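Local structure of Alp7A (Bacillus subtilis, 5EC0) at residues N90-H95 and K145-K150; T127-W132 and A175-E180; D138-M143 and K231-F236; K190-E195 and G368-S373; K204-V209 and D319-Y324. The protein is a bacterial actin-like protein that binds adenine nucleotide and probably forms filaments that segregate plasmid DNA. All coordinates share one frame; numbering follows the deposited sequence.

Contact 1. Residues N90-H95 and K145-K150; sequences NKVESH and KRMASK
The backbones of Val-92 and Met-147 come within 5.3 Å, CA to CA, where the loop leading into helix 95-112 passes the last turns of helix 140-149, in the actin-like fold of this plasmid-segregation protein. An Asx turn shapes the loop: Asn-90 OD1 accepts from Val-92 N at 3.0 Å, in the plane of its carbonyl. Val-92 lies within that turn, beside Met-147. Met-147 answers with a flexible thioether, its chain bent at chi2 (58°), and SD lies 4.1 Å from Val-92 CG2 while CE reaches 4.1 Å from Lys-91 CB. An unbranched methionine suits this place because it can follow the loop backbone, SD passing 3.7 Å from Lys-91 O. Lys-91 leads its chain away to donate from NZ to Phe-10 O, beside Asn-12 of the ADP site. Lys-150 spans the rest with a chain extended beyond CG; its CE rests 3.2 Å from Val-92 O, and its NZ points at Ser-94 O, probably as a donor, though the modelled separation is too short to trust.

Contact 2. Residues T127-W132 and A175-E180; sequences TMLPIW and AACRIE
With CG of Met-128 held between its backbone N and carbonyl carbon (chi1 39°) and that of Glu-180 swung to a chi1 of -94°, the two chains cross at about a right angle, Met-128 SD lying 3.7 Å from Glu-180 CG. Met-128 lies on, and Glu-180 just after, a parallel strand pair, 127-129 beside 175-179, at the edge of an actin-type nucleotide site. Four backbone bonds tie the strands, the straightest from Arg-178 N to Thr-127 O at 2.9 Å (171°), the last from Glu-180 N to Leu-129 O. On the face bearing Leu-129 and Cys-177, the small thiol fits close to the backbone, SG being 3.5 Å from Met-128 CA and 3.7 Å from Leu-129 CG. Glu-180 lays its carboxylate beside the Pro-130 ring, with OE2 3.7 Å from Pro-130 CD. One water donates both to OE2 and to Met-128 O. As the Glu-180 side chain comes within about 4 Å of the bound magnesium ion (nearest atoms), this anchoring probably helps fix where the carboxylate lies.

Contact 3. Residues D138-M143 and K231-F236; sequences DKFSEM and KSRDSF
Phe-140 pushes the edge of its ring against the face of Phe-236, CE2 standing 4.0 Å above that ring's plane and over its centre. The pair is T-shaped (edge-to-face), with centroids 5.3 Å apart and planes at 70°, so that the slightly positive C-H rim of one ring meets the electron-rich face of the other. At CE1, across the ring from CE2, comes Arg-233, whose chain runs extended from CG to NE after CG has been set anti to the backbone N (chi1 165°). Its guanidinium offers one face to Phe-140 CE1, which is 3.4 Å from NH1, and the two planes are inclined by 62°. NH1 also lies 3.2 Å from Asp-138 O, while NH2 donates to Leu-137 O, holding the group against the start of helix 140-149. An alanine in place of Phe-140 would probably leave the face of Phe-236 without its edge partner and the Arg-233 guanidinium without the ring that lies against it. Phenylalanine suits a partly exposed site: apolar toward Phe-236 and Ile-179, yet polarisable beside a cation. Dispersion and aromatic electrostatics thus join the start of the helix to the loop and first residue of strand 236-239.

Contact 4. Residues K190-E195 and G368-S373; sequences KNFDLE and GLEVLS
Val-371 and the rim of Phe-192 form the close-packed part of this contact, where a type I turn from Asn-191 to Leu-194 lies against helix 364-386. The branched valine suits the spot because its two methyls fill different sides: CG1 is 3.9 Å from Lys-190 CB, and CG2 meets Lys-190 O and lies 3.9 Å from Phe-192 CD1, near the ring plane. Over one face of the same ring sits Glu-370 CG, 3.9 Å from the centroid and 22° off the normal, a CH-pi contact. Glu-370 turns its CG anti to the backbone N (chi1 180°), which sets that methylene against the ring, and the carboxylate stands steeply to it, at 79°. An alanine at Phe-192 would probably open a gap beside Val-371 CG2 and uncover the methylene of Glu-370. Leu-194 CD2 reaches to 3.5 Å from Val-371 O. The outer side of the turn makes little contact with the helix and is polar, held by its own bonds: Asn-191 OD1 accepts from Glu-195 N, and Lys-190 NZ bonds Leu-194 O while pairing with Asp-196. Salt bridges tie Glu-370 to Arg-374 and to Arg-5 of strand 2-10, so the turn after helix 185-189 packs on a helix already fastened to the sheet.

Contact 5. Residues K204-V209 and D319-Y324; sequences KNYDVV and DKVYKY
The backbones of Asp-207 and Lys-323 are hydrogen-bonded where strands 207-213 and 322-327 run parallel in the five-stranded sheet of this actin-like domain, Val-208 facing Lys-323 in register. Lys-323 N donates to Asp-207 O at 3.1 Å, and Lys-323 O in turn receives Val-209 N at 2.8 Å. Just before the strands meet, a water takes the N-H of Asp-207 and donates to Val-321 O, bridging the backbones. The Asp-207 carboxylate is shared out: OD2 takes Lys-320 NZ on its syn side at 2.7 Å in a salt bridge, although that lysine is poorly ordered, and OD1 accepts from Ala-225 N and a second water. On the face carrying Val-209, its CB lies 3.7 Å from Tyr-324 CD2. Lys-323 suits its place because its extended chain can cover an aromatic ring and still present its charge: NZ donates to Gln-202 O and to a water that also meets Tyr-206 OH. The same NZ makes an off-centre cation-pi contact, while Lys-323 CE rides 3.6 Å above the plane of the Tyr-206 ring, over its centre.

Contacts 1, 2 and 3 cluster, with contact 2 centred 10 Å from contact 1 and 11 Å from contact 3, and their segments alternate along the chain. Contacts 1 and 2 close before 4 and 5 open, and both segments of contact 5 fall between those of contact 4. Helix 140-149 serves contacts 1 and 3, and Leu-129 of contact 2 packs on its Met-143 and Met-147. Contact 2, in the eight-stranded sheet, touches contact 4 through Leu-369. Contact 5 stands 21 Å or more from every other centre, in the five-stranded sheet. Packing of Ile-131 and Ile-179 on Phe-236 of contact 3 joins the two sheets, contact 2 lying nearer the nucleotide, consistent with an actin-like cleft.

Contact 1. Residues N90-H95 and K145-K150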
# COMPACT_ATOMS: atom_id res chain seq x y z
N ASN A 90 -8.59 12.68 1.83
CA ASN A 90 -7.55 13.49 1.23
C ASN A 90 -6.24 13.27 1.99
O ASN A 90 -6.10 13.70 3.14
CB ASN A 90 -7.96 14.97 1.23
CG ASN A 90 -6.99 15.85 0.45
OD1 ASN A 90 -5.78 15.64 0.46
ND2 ASN A 90 -7.53 16.86 -0.23
N LYS A 91 -5.29 12.60 1.35
CA LYS A 91 -4.09 12.14 2.03
C LYS A 91 -3.23 13.30 2.55
O LYS A 91 -2.46 13.13 3.50
CB LYS A 91 -3.26 11.26 1.09
CG LYS A 91 -4.00 10.04 0.55
CD LYS A 91 -4.12 8.95 1.61
CE LYS A 91 -4.70 7.67 1.03
NZ LYS A 91 -5.04 6.69 2.11
N VAL A 92 -3.39 14.47 1.93
CA VAL A 92 -2.57 15.63 2.26
C VAL A 92 -3.11 16.39 3.47
O VAL A 92 -2.37 16.70 4.39
CB VAL A 92 -2.45 16.60 1.07
CG1 VAL A 92 -1.62 17.82 1.46
CG2 VAL A 92 -1.83 15.90 -0.12
N GLU A 93 -4.41 16.67 3.47
CA GLU A 93 -4.99 17.52 4.50
C GLU A 93 -5.52 16.75 5.72
O GLU A 93 -5.78 17.34 6.77
CB GLU A 93 -6.09 18.37 3.88
CG GLU A 93 -5.55 19.31 2.80
CD GLU A 93 -6.65 19.97 2.00
OE1 GLU A 93 -7.75 19.39 1.93
OE2 GLU A 93 -6.41 21.08 1.46
N SER A 94 -5.66 15.44 5.59
CA SER A 94 -6.07 14.59 6.70
C SER A 94 -4.90 14.25 7.61
O SER A 94 -3.79 13.99 7.15
CB SER A 94 -6.69 13.30 6.18
OG SER A 94 -6.77 12.35 7.22
N HIS A 95 -5.16 14.22 8.91
CA HIS A 95 -4.15 13.91 9.92
C HIS A 95 -3.86 12.42 10.02
O HIS A 95 -2.84 12.01 10.58
CB HIS A 95 -4.60 14.45 11.28
CG HIS A 95 -5.91 13.89 11.73
ND1 HIS A 95 -7.11 14.52 11.47
CD2 HIS A 95 -6.21 12.75 12.39
CE1 HIS A 95 -8.10 13.80 11.98
NE2 HIS A 95 -7.58 12.72 12.54
N LYS A 145 4.67 18.01 -3.56
CA LYS A 145 5.50 18.84 -2.68
C LYS A 145 4.83 19.13 -1.32
O LYS A 145 5.49 19.06 -0.28
CB LYS A 145 5.85 20.18 -3.37
CG LYS A 145 7.03 20.09 -4.35
CD LYS A 145 7.55 21.47 -4.71
CE LYS A 145 7.46 21.75 -6.20
NZ LYS A 145 7.89 23.15 -6.54
N ARG A 146 3.54 19.45 -1.32
CA ARG A 146 2.84 19.66 -0.06
C ARG A 146 2.78 18.36 0.75
O ARG A 146 2.92 18.37 1.97
CB ARG A 146 1.43 20.23 -0.30
CG ARG A 146 1.42 21.68 -0.82
CD ARG A 146 0.02 22.32 -0.81
NE ARG A 146 -0.82 21.81 -1.89
CZ ARG A 146 -0.85 22.32 -3.12
NH1 ARG A 146 -0.09 23.37 -3.44
NH2 ARG A 146 -1.64 21.78 -4.03
N MET A 147 2.60 17.23 0.07
CA MET A 147 2.56 15.95 0.79
C MET A 147 3.89 15.70 1.50
O MET A 147 3.92 15.36 2.69
CB MET A 147 2.23 14.79 -0.14
CG MET A 147 2.09 13.44 0.58
SD MET A 147 0.82 13.45 1.87
CE MET A 147 0.68 11.68 2.18
N ALA A 148 4.99 15.89 0.76
CA ALA A 148 6.33 15.72 1.30
C ALA A 148 6.60 16.67 2.47
O ALA A 148 7.22 16.30 3.46
CB ALA A 148 7.40 15.92 0.20
N SER A 149 6.13 17.91 2.35
CA SER A 149 6.33 18.90 3.40
C SER A 149 5.66 18.53 4.71
O SER A 149 6.06 18.99 5.78
CB SER A 149 5.81 20.26 2.93
OG SER A 149 6.55 20.70 1.81
N LYS A 150 4.63 17.70 4.63
CA LYS A 150 3.89 17.27 5.80
C LYS A 150 4.78 16.45 6.73
O LYS A 150 4.53 16.35 7.93
CB LYS A 150 2.67 16.45 5.39
CG LYS A 150 1.39 16.86 6.08
CD LYS A 150 0.32 15.80 5.89
CE LYS A 150 -0.75 15.89 6.97
NZ LYS A 150 -1.54 14.63 6.99

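Contact 2. Residues T127-W132 and A175-E180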
# COMPACT_ATOMS: atom_id res chain seq x y z
N THR A 127 7.15 8.84 0.39
CA THR A 127 5.82 8.27 0.26
C THR A 127 5.30 8.61 -1.15
O THR A 127 6.11 8.85 -2.07
CB THR A 127 4.86 8.76 1.39
OG1 THR A 127 3.61 8.07 1.30
CG2 THR A 127 4.61 10.29 1.34
N MET A 128 3.99 8.59 -1.34
CA MET A 128 3.43 8.82 -2.67
C MET A 128 1.97 9.21 -2.55
O MET A 128 1.39 9.12 -1.47
CB MET A 128 3.60 7.56 -3.56
CG MET A 128 3.38 6.26 -2.81
SD MET A 128 3.79 4.74 -3.69
CE MET A 128 3.65 3.58 -2.35
N LEU A 129 1.37 9.67 -3.65
CA LEU A 129 -0.05 10.03 -3.68
C LEU A 129 -0.83 9.25 -4.74
O LEU A 129 -0.31 8.99 -5.82
CB LEU A 129 -0.22 11.53 -3.94
CG LEU A 129 0.08 12.48 -2.79
CD1 LEU A 129 -0.21 13.90 -3.23
CD2 LEU A 129 -0.75 12.10 -1.57
N PRO A 130 -2.08 8.89 -4.43
CA PRO A 130 -2.94 8.18 -5.40
C PRO A 130 -3.34 9.07 -6.58
O PRO A 130 -3.50 10.28 -6.44
CB PRO A 130 -4.17 7.79 -4.57
CG PRO A 130 -4.23 8.81 -3.44
CD PRO A 130 -2.77 9.19 -3.16
N ILE A 131 -3.50 8.45 -7.75
CA ILE A 131 -3.83 9.18 -8.96
C ILE A 131 -5.17 9.89 -8.85
O ILE A 131 -5.34 11.00 -9.38
CB ILE A 131 -3.79 8.24 -10.19
CG1 ILE A 131 -2.35 7.79 -10.43
CG2 ILE A 131 -4.33 8.92 -11.46
CD1 ILE A 131 -2.20 6.69 -11.44
N TRP A 132 -6.12 9.30 -8.14
CA TRP A 132 -7.44 9.91 -8.06
C TRP A 132 -7.34 11.25 -7.33
O TRP A 132 -8.09 12.18 -7.60
CB TRP A 132 -8.46 8.99 -7.38
CG TRP A 132 -8.22 8.75 -5.90
CD1 TRP A 132 -7.65 7.64 -5.33
CD2 TRP A 132 -8.55 9.63 -4.81
NE1 TRP A 132 -7.61 7.77 -3.97
CE2 TRP A 132 -8.15 8.98 -3.62
CE3 TRP A 132 -9.15 10.89 -4.72
CZ2 TRP A 132 -8.32 9.56 -2.36
CZ3 TRP A 132 -9.31 11.47 -3.47
CH2 TRP A 132 -8.90 10.80 -2.30
N ALA A 175 12.63 14.76 2.46
CA ALA A 175 11.41 14.03 2.14
C ALA A 175 10.99 14.21 0.68
O ALA A 175 11.25 15.25 0.09
CB ALA A 175 10.29 14.47 3.08
N ALA A 176 10.37 13.19 0.09
CA ALA A 176 9.86 13.29 -1.27
C ALA A 176 8.56 12.48 -1.43
O ALA A 176 8.30 11.53 -0.68
CB ALA A 176 10.91 12.82 -2.29
N CYS A 177 7.75 12.88 -2.39
CA CYS A 177 6.47 12.23 -2.64
C CYS A 177 6.36 11.88 -4.13
O CYS A 177 6.45 12.76 -4.97
CB CYS A 177 5.32 13.11 -2.22
SG CYS A 177 3.73 12.33 -2.46
N ARG A 178 6.18 10.59 -4.43
CA ARG A 178 6.08 10.10 -5.80
C ARG A 178 4.62 9.89 -6.20
O ARG A 178 3.72 10.26 -5.47
CB ARG A 178 6.86 8.79 -5.96
CG ARG A 178 8.28 8.84 -5.45
CD ARG A 178 9.13 9.98 -6.06
NE ARG A 178 10.46 9.93 -5.45
CZ ARG A 178 11.56 10.46 -5.96
NH1 ARG A 178 11.52 11.11 -7.11
NH2 ARG A 178 12.71 10.33 -5.32
N ILE A 179 4.39 9.29 -7.37
CA ILE A 179 3.04 9.02 -7.84
C ILE A 179 2.75 7.53 -7.74
O ILE A 179 3.44 6.73 -8.39
CB ILE A 179 2.83 9.46 -9.32
CG1 ILE A 179 3.20 10.93 -9.50
CG2 ILE A 179 1.37 9.22 -9.76
CD1 ILE A 179 3.46 11.31 -10.96
N GLU A 180 1.76 7.17 -6.92
CA GLU A 180 1.29 5.78 -6.85
C GLU A 180 1.02 5.19 -8.23
O GLU A 180 0.63 5.92 -9.15
CB GLU A 180 0.01 5.67 -6.01
CG GLU A 180 0.23 5.35 -4.56
CD GLU A 180 -1.07 5.22 -3.77
OE1 GLU A 180 -1.97 4.47 -4.20
OE2 GLU A 180 -1.18 5.88 -2.72
O HOH W 1 0.79 6.24 -0.44

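Contact 3. Residues D138-M143 and K231-F236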
# COMPACT_ATOMS: atom_id res chain seq x y z
N ASP A 138 -4.50 20.74 -11.47
CA ASP A 138 -3.83 20.94 -12.77
C ASP A 138 -2.33 20.58 -12.76
O ASP A 138 -1.77 20.27 -13.81
CB ASP A 138 -4.00 22.40 -13.25
CG ASP A 138 -3.30 23.40 -12.34
OD1 ASP A 138 -2.99 23.04 -11.18
OD2 ASP A 138 -3.07 24.53 -12.78
N LYS A 139 -1.69 20.61 -11.58
CA LYS A 139 -0.26 20.27 -11.46
C LYS A 139 0.01 19.20 -10.39
O LYS A 139 -0.21 19.44 -9.21
CB LYS A 139 0.57 21.52 -11.11
CG LYS A 139 0.41 22.66 -12.08
CD LYS A 139 1.14 23.91 -11.62
CE LYS A 139 0.99 25.03 -12.68
NZ LYS A 139 1.72 26.30 -12.36
N PHE A 140 0.54 18.04 -10.78
CA PHE A 140 0.84 16.99 -9.80
C PHE A 140 1.91 17.41 -8.81
O PHE A 140 1.81 17.13 -7.62
CB PHE A 140 1.29 15.70 -10.50
CG PHE A 140 0.19 14.97 -11.23
CD1 PHE A 140 -1.03 15.58 -11.48
CD2 PHE A 140 0.38 13.66 -11.65
CE1 PHE A 140 -2.03 14.91 -12.15
CE2 PHE A 140 -0.62 12.98 -12.32
CZ PHE A 140 -1.82 13.60 -12.57
N SER A 141 2.93 18.10 -9.32
CA SER A 141 4.16 18.33 -8.58
C SER A 141 3.92 19.12 -7.30
O SER A 141 4.56 18.86 -6.28
CB SER A 141 5.17 19.07 -9.47
OG SER A 141 4.65 20.33 -9.87
N GLU A 142 3.00 20.07 -7.36
CA GLU A 142 2.74 20.94 -6.21
C GLU A 142 2.02 20.18 -5.10
O GLU A 142 2.30 20.41 -3.91
CB GLU A 142 1.94 22.17 -6.64
CG GLU A 142 2.66 23.01 -7.67
CD GLU A 142 4.06 23.36 -7.22
OE1 GLU A 142 4.20 23.96 -6.13
OE2 GLU A 142 5.02 23.02 -7.94
N MET A 143 1.09 19.30 -5.45
CA MET A 143 0.44 18.47 -4.45
C MET A 143 1.47 17.52 -3.83
O MET A 143 1.50 17.32 -2.62
CB MET A 143 -0.73 17.68 -5.03
CG MET A 143 -1.68 17.11 -3.94
SD MET A 143 -3.15 16.23 -4.53
CE MET A 143 -4.09 17.55 -5.33
N LYS A 231 3.72 10.03 -20.91
CA LYS A 231 3.93 11.19 -21.78
C LYS A 231 3.21 12.43 -21.27
O LYS A 231 3.74 13.54 -21.33
CB LYS A 231 3.49 10.88 -23.21
CG LYS A 231 4.32 9.82 -23.92
CD LYS A 231 5.59 10.41 -24.53
CE LYS A 231 6.42 9.37 -25.30
NZ LYS A 231 5.87 9.01 -26.66
N SER A 232 1.99 12.25 -20.78
CA SER A 232 1.21 13.37 -20.26
C SER A 232 0.20 12.95 -19.19
O SER A 232 0.08 11.78 -18.83
CB SER A 232 0.46 14.08 -21.38
OG SER A 232 -0.63 13.29 -21.83
N ARG A 233 -0.55 13.93 -18.72
CA ARG A 233 -1.58 13.74 -17.72
C ARG A 233 -2.66 12.74 -18.14
O ARG A 233 -3.27 12.07 -17.29
CB ARG A 233 -2.21 15.10 -17.42
CG ARG A 233 -3.50 15.02 -16.68
CD ARG A 233 -4.14 16.37 -16.64
NE ARG A 233 -4.94 16.52 -15.43
CZ ARG A 233 -4.46 17.00 -14.29
NH1 ARG A 233 -3.18 17.38 -14.21
NH2 ARG A 233 -5.25 17.11 -13.24
N ASP A 234 -2.88 12.62 -19.44
CA ASP A 234 -3.88 11.69 -19.97
C ASP A 234 -3.47 10.23 -19.79
O ASP A 234 -4.30 9.33 -19.96
CB ASP A 234 -4.15 11.97 -21.45
CG ASP A 234 -4.92 13.25 -21.67
OD1 ASP A 234 -5.97 13.43 -21.00
OD2 ASP A 234 -4.48 14.06 -22.51
N SER A 235 -2.20 10.00 -19.46
CA SER A 235 -1.68 8.65 -19.31
C SER A 235 -1.93 8.09 -17.90
O SER A 235 -1.52 6.97 -17.60
CB SER A 235 -0.19 8.61 -19.61
OG SER A 235 0.08 9.14 -20.90
N PHE A 236 -2.58 8.89 -17.07
CA PHE A 236 -2.89 8.53 -15.68
C PHE A 236 -4.39 8.49 -15.49
O PHE A 236 -5.05 9.52 -15.63
CB PHE A 236 -2.32 9.55 -14.67
CG PHE A 236 -0.83 9.71 -14.68
CD1 PHE A 236 -0.20 10.58 -15.57
CD2 PHE A 236 -0.05 9.06 -13.72
CE1 PHE A 236 1.17 10.76 -15.54
CE2 PHE A 236 1.33 9.22 -13.69
CZ PHE A 236 1.94 10.07 -14.60

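Contact 4. Residues K190-E195 and G368-S373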
# COMPACT_ATOMS: atom_id res chain seq x y z
N LYS A 190 14.31 -2.14 -12.13
CA LYS A 190 15.52 -2.37 -11.34
C LYS A 190 15.27 -3.27 -10.13
O LYS A 190 14.15 -3.33 -9.61
CB LYS A 190 16.07 -1.03 -10.85
CG LYS A 190 16.33 -0.00 -11.93
CD LYS A 190 17.65 -0.24 -12.60
CE LYS A 190 18.37 1.07 -12.92
NZ LYS A 190 19.75 0.77 -13.37
N ASN A 191 16.32 -3.96 -9.67
CA ASN A 191 16.29 -4.58 -8.35
C ASN A 191 16.86 -3.61 -7.30
O ASN A 191 17.26 -2.50 -7.64
CB ASN A 191 17.04 -5.92 -8.35
CG ASN A 191 18.52 -5.77 -8.69
OD1 ASN A 191 19.08 -4.68 -8.64
ND2 ASN A 191 19.15 -6.88 -9.03
N PHE A 192 16.90 -4.01 -6.04
CA PHE A 192 17.35 -3.09 -5.00
C PHE A 192 18.86 -2.75 -5.09
O PHE A 192 19.33 -1.82 -4.45
CB PHE A 192 17.03 -3.66 -3.61
CG PHE A 192 15.56 -3.87 -3.37
CD1 PHE A 192 14.62 -3.05 -3.99
CD2 PHE A 192 15.11 -4.87 -2.51
CE1 PHE A 192 13.26 -3.24 -3.78
CE2 PHE A 192 13.76 -5.06 -2.28
CZ PHE A 192 12.82 -4.23 -2.93
N ASP A 193 19.60 -3.52 -5.89
CA ASP A 193 20.99 -3.19 -6.16
C ASP A 193 21.12 -2.27 -7.36
O ASP A 193 22.22 -2.04 -7.85
CB ASP A 193 21.82 -4.46 -6.40
CG ASP A 193 21.93 -5.33 -5.17
OD1 ASP A 193 21.94 -4.79 -4.05
OD2 ASP A 193 21.99 -6.56 -5.32
N LEU A 194 19.97 -1.78 -7.85
CA LEU A 194 19.91 -0.84 -8.98
C LEU A 194 20.45 -1.42 -10.29
O LEU A 194 20.88 -0.69 -11.18
CB LEU A 194 20.65 0.46 -8.64
CG LEU A 194 20.29 1.04 -7.27
CD1 LEU A 194 21.13 2.29 -6.95
CD2 LEU A 194 18.81 1.34 -7.20
N GLU A 195 20.42 -2.75 -10.39
CA GLU A 195 20.71 -3.44 -11.64
C GLU A 195 19.44 -3.53 -12.48
O GLU A 195 18.37 -3.78 -11.93
CB GLU A 195 21.25 -4.84 -11.34
CG GLU A 195 22.52 -4.85 -10.48
CD GLU A 195 22.74 -6.17 -9.77
OE1 GLU A 195 21.91 -7.10 -9.93
OE2 GLU A 195 23.76 -6.29 -9.05
N GLY A 368 8.91 0.03 -5.52
CA GLY A 368 9.31 1.08 -6.42
C GLY A 368 9.90 2.24 -5.64
O GLY A 368 10.91 2.81 -6.04
N LEU A 369 9.27 2.59 -4.52
CA LEU A 369 9.85 3.59 -3.64
C LEU A 369 11.21 3.11 -3.14
O LEU A 369 12.17 3.88 -3.09
CB LEU A 369 8.95 3.89 -2.45
CG LEU A 369 7.65 4.66 -2.68
CD1 LEU A 369 6.97 5.04 -1.36
CD2 LEU A 369 7.88 5.90 -3.58
N GLU A 370 11.30 1.84 -2.75
CA GLU A 370 12.54 1.33 -2.19
C GLU A 370 13.70 1.50 -3.21
O GLU A 370 14.78 1.98 -2.86
CB GLU A 370 12.37 -0.13 -1.77
CG GLU A 370 13.63 -0.77 -1.17
CD GLU A 370 14.07 -0.16 0.17
OE1 GLU A 370 13.23 0.47 0.84
OE2 GLU A 370 15.25 -0.33 0.55
N VAL A 371 13.46 1.11 -4.45
CA VAL A 371 14.43 1.28 -5.53
C VAL A 371 14.85 2.74 -5.67
O VAL A 371 16.04 3.05 -5.79
CB VAL A 371 13.85 0.79 -6.89
CG1 VAL A 371 14.65 1.37 -8.10
CG2 VAL A 371 13.79 -0.73 -6.96
N LEU A 372 13.88 3.66 -5.65
CA LEU A 372 14.22 5.07 -5.77
C LEU A 372 15.06 5.54 -4.58
O LEU A 372 15.94 6.37 -4.73
CB LEU A 372 12.97 5.93 -5.94
CG LEU A 372 12.35 5.79 -7.34
CD1 LEU A 372 11.16 6.72 -7.52
CD2 LEU A 372 13.42 6.03 -8.45
N SER A 373 14.79 5.01 -3.40
CA SER A 373 15.50 5.48 -2.21
C SER A 373 16.94 4.95 -2.22
O SER A 373 17.83 5.63 -1.75
CB SER A 373 14.76 5.09 -0.92
OG SER A 373 14.81 3.69 -0.69

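Contact 5. Residues K204-V209 and D319-Y324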
# COMPACT_ATOMS: atom_id res chain seq x y z
N LYS A 204 10.54 -4.08 -23.34
CA LYS A 204 11.42 -3.19 -24.10
C LYS A 204 10.75 -2.59 -25.33
O LYS A 204 10.97 -1.42 -25.65
CB LYS A 204 12.69 -3.95 -24.52
CG LYS A 204 13.68 -3.15 -25.35
CD LYS A 204 15.03 -3.87 -25.48
CE LYS A 204 16.01 -3.39 -24.41
NZ LYS A 204 17.37 -4.00 -24.54
N ASN A 205 9.94 -3.38 -26.02
CA ASN A 205 9.32 -2.92 -27.26
C ASN A 205 7.80 -2.83 -27.23
O ASN A 205 7.17 -2.90 -28.27
CB ASN A 205 9.72 -3.83 -28.42
CG ASN A 205 11.21 -3.94 -28.59
OD1 ASN A 205 11.91 -2.93 -28.63
ND2 ASN A 205 11.70 -5.17 -28.66
N TYR A 206 7.20 -2.68 -26.06
CA TYR A 206 5.75 -2.59 -26.02
C TYR A 206 5.34 -1.48 -25.07
O TYR A 206 5.91 -1.34 -23.98
CB TYR A 206 5.12 -3.93 -25.60
CG TYR A 206 5.44 -5.11 -26.52
CD1 TYR A 206 6.62 -5.84 -26.37
CD2 TYR A 206 4.56 -5.49 -27.52
CE1 TYR A 206 6.91 -6.90 -27.22
CE2 TYR A 206 4.85 -6.55 -28.37
CZ TYR A 206 6.02 -7.26 -28.21
OH TYR A 206 6.30 -8.32 -29.04
N ASP A 207 4.40 -0.65 -25.50
CA ASP A 207 3.74 0.22 -24.54
C ASP A 207 3.04 -0.70 -23.53
O ASP A 207 2.54 -1.76 -23.89
CB ASP A 207 2.74 1.16 -25.21
CG ASP A 207 3.40 2.13 -26.18
OD1 ASP A 207 4.63 2.39 -26.08
OD2 ASP A 207 2.68 2.66 -27.04
N VAL A 208 3.02 -0.30 -22.27
CA VAL A 208 2.47 -1.13 -21.23
C VAL A 208 1.42 -0.38 -20.43
O VAL A 208 1.65 0.75 -19.98
CB VAL A 208 3.58 -1.64 -20.28
CG1 VAL A 208 2.99 -2.27 -19.02
CG2 VAL A 208 4.46 -2.64 -21.01
N VAL A 209 0.26 -1.02 -20.24
CA VAL A 209 -0.73 -0.49 -19.32
C VAL A 209 -0.55 -1.07 -17.91
O VAL A 209 -0.85 -2.25 -17.65
CB VAL A 209 -2.16 -0.76 -19.82
CG1 VAL A 209 -3.19 -0.21 -18.84
CG2 VAL A 209 -2.36 -0.14 -21.19
N ASP A 319 -2.72 -0.67 -34.86
CA ASP A 319 -1.37 -0.91 -35.36
C ASP A 319 -0.40 -1.00 -34.18
O ASP A 319 0.82 -0.94 -34.35
CB ASP A 319 -0.95 0.19 -36.34
CG ASP A 319 -0.67 1.52 -35.67
OD1 ASP A 319 -1.30 1.84 -34.63
OD2 ASP A 319 0.19 2.27 -36.19
N LYS A 320 -0.95 -1.16 -32.99
CA LYS A 320 -0.14 -1.30 -31.80
C LYS A 320 -0.58 -2.49 -30.98
O LYS A 320 -1.77 -2.80 -30.89
CB LYS A 320 -0.19 -0.03 -30.94
CG LYS A 320 0.70 1.10 -31.43
CD LYS A 320 1.18 1.97 -30.27
CE LYS A 320 2.65 2.33 -30.43
NZ LYS A 320 3.04 3.51 -29.60
N VAL A 321 0.40 -3.16 -30.39
CA VAL A 321 0.15 -4.18 -29.39
C VAL A 321 0.56 -3.62 -28.03
O VAL A 321 1.71 -3.24 -27.83
CB VAL A 321 0.92 -5.48 -29.69
CG1 VAL A 321 0.58 -6.55 -28.67
CG2 VAL A 321 0.59 -5.98 -31.10
N TYR A 322 -0.40 -3.54 -27.12
CA TYR A 322 -0.12 -3.21 -25.74
C TYR A 322 0.13 -4.48 -24.93
O TYR A 322 -0.39 -5.54 -25.26
CB TYR A 322 -1.29 -2.46 -25.10
CG TYR A 322 -1.45 -1.01 -25.48
CD1 TYR A 322 -0.54 -0.36 -26.31
CD2 TYR A 322 -2.54 -0.28 -25.00
CE1 TYR A 322 -0.72 0.97 -26.65
CE2 TYR A 322 -2.72 1.05 -25.34
CZ TYR A 322 -1.81 1.67 -26.16
OH TYR A 322 -1.99 2.99 -26.49
N LYS A 323 0.94 -4.36 -23.88
CA LYS A 323 0.98 -5.39 -22.85
C LYS A 323 0.38 -4.83 -21.57
O LYS A 323 0.30 -3.61 -21.38
CB LYS A 323 2.40 -5.90 -22.61
CG LYS A 323 2.87 -6.86 -23.71
CD LYS A 323 4.33 -7.26 -23.57
CE LYS A 323 4.68 -8.33 -24.59
NZ LYS A 323 6.10 -8.74 -24.49
N TYR A 324 -0.06 -5.73 -20.70
CA TYR A 324 -0.75 -5.37 -19.47
C TYR A 324 -0.03 -5.97 -18.28
O TYR A 324 0.21 -7.19 -18.23
CB TYR A 324 -2.22 -5.83 -19.52
CG TYR A 324 -2.98 -5.12 -20.62
CD1 TYR A 324 -2.83 -5.51 -21.95
CD2 TYR A 324 -3.81 -4.05 -20.34
CE1 TYR A 324 -3.48 -4.85 -22.96
CE2 TYR A 324 -4.48 -3.40 -21.34
CZ TYR A 324 -4.31 -3.79 -22.65
OH TYR A 324 -4.97 -3.13 -23.63
O HOH W 2 6.60 -10.45 -26.70
O HOH W 3 3.47 -1.00 -28.27
O HOH W 4 4.95 4.97 -27.47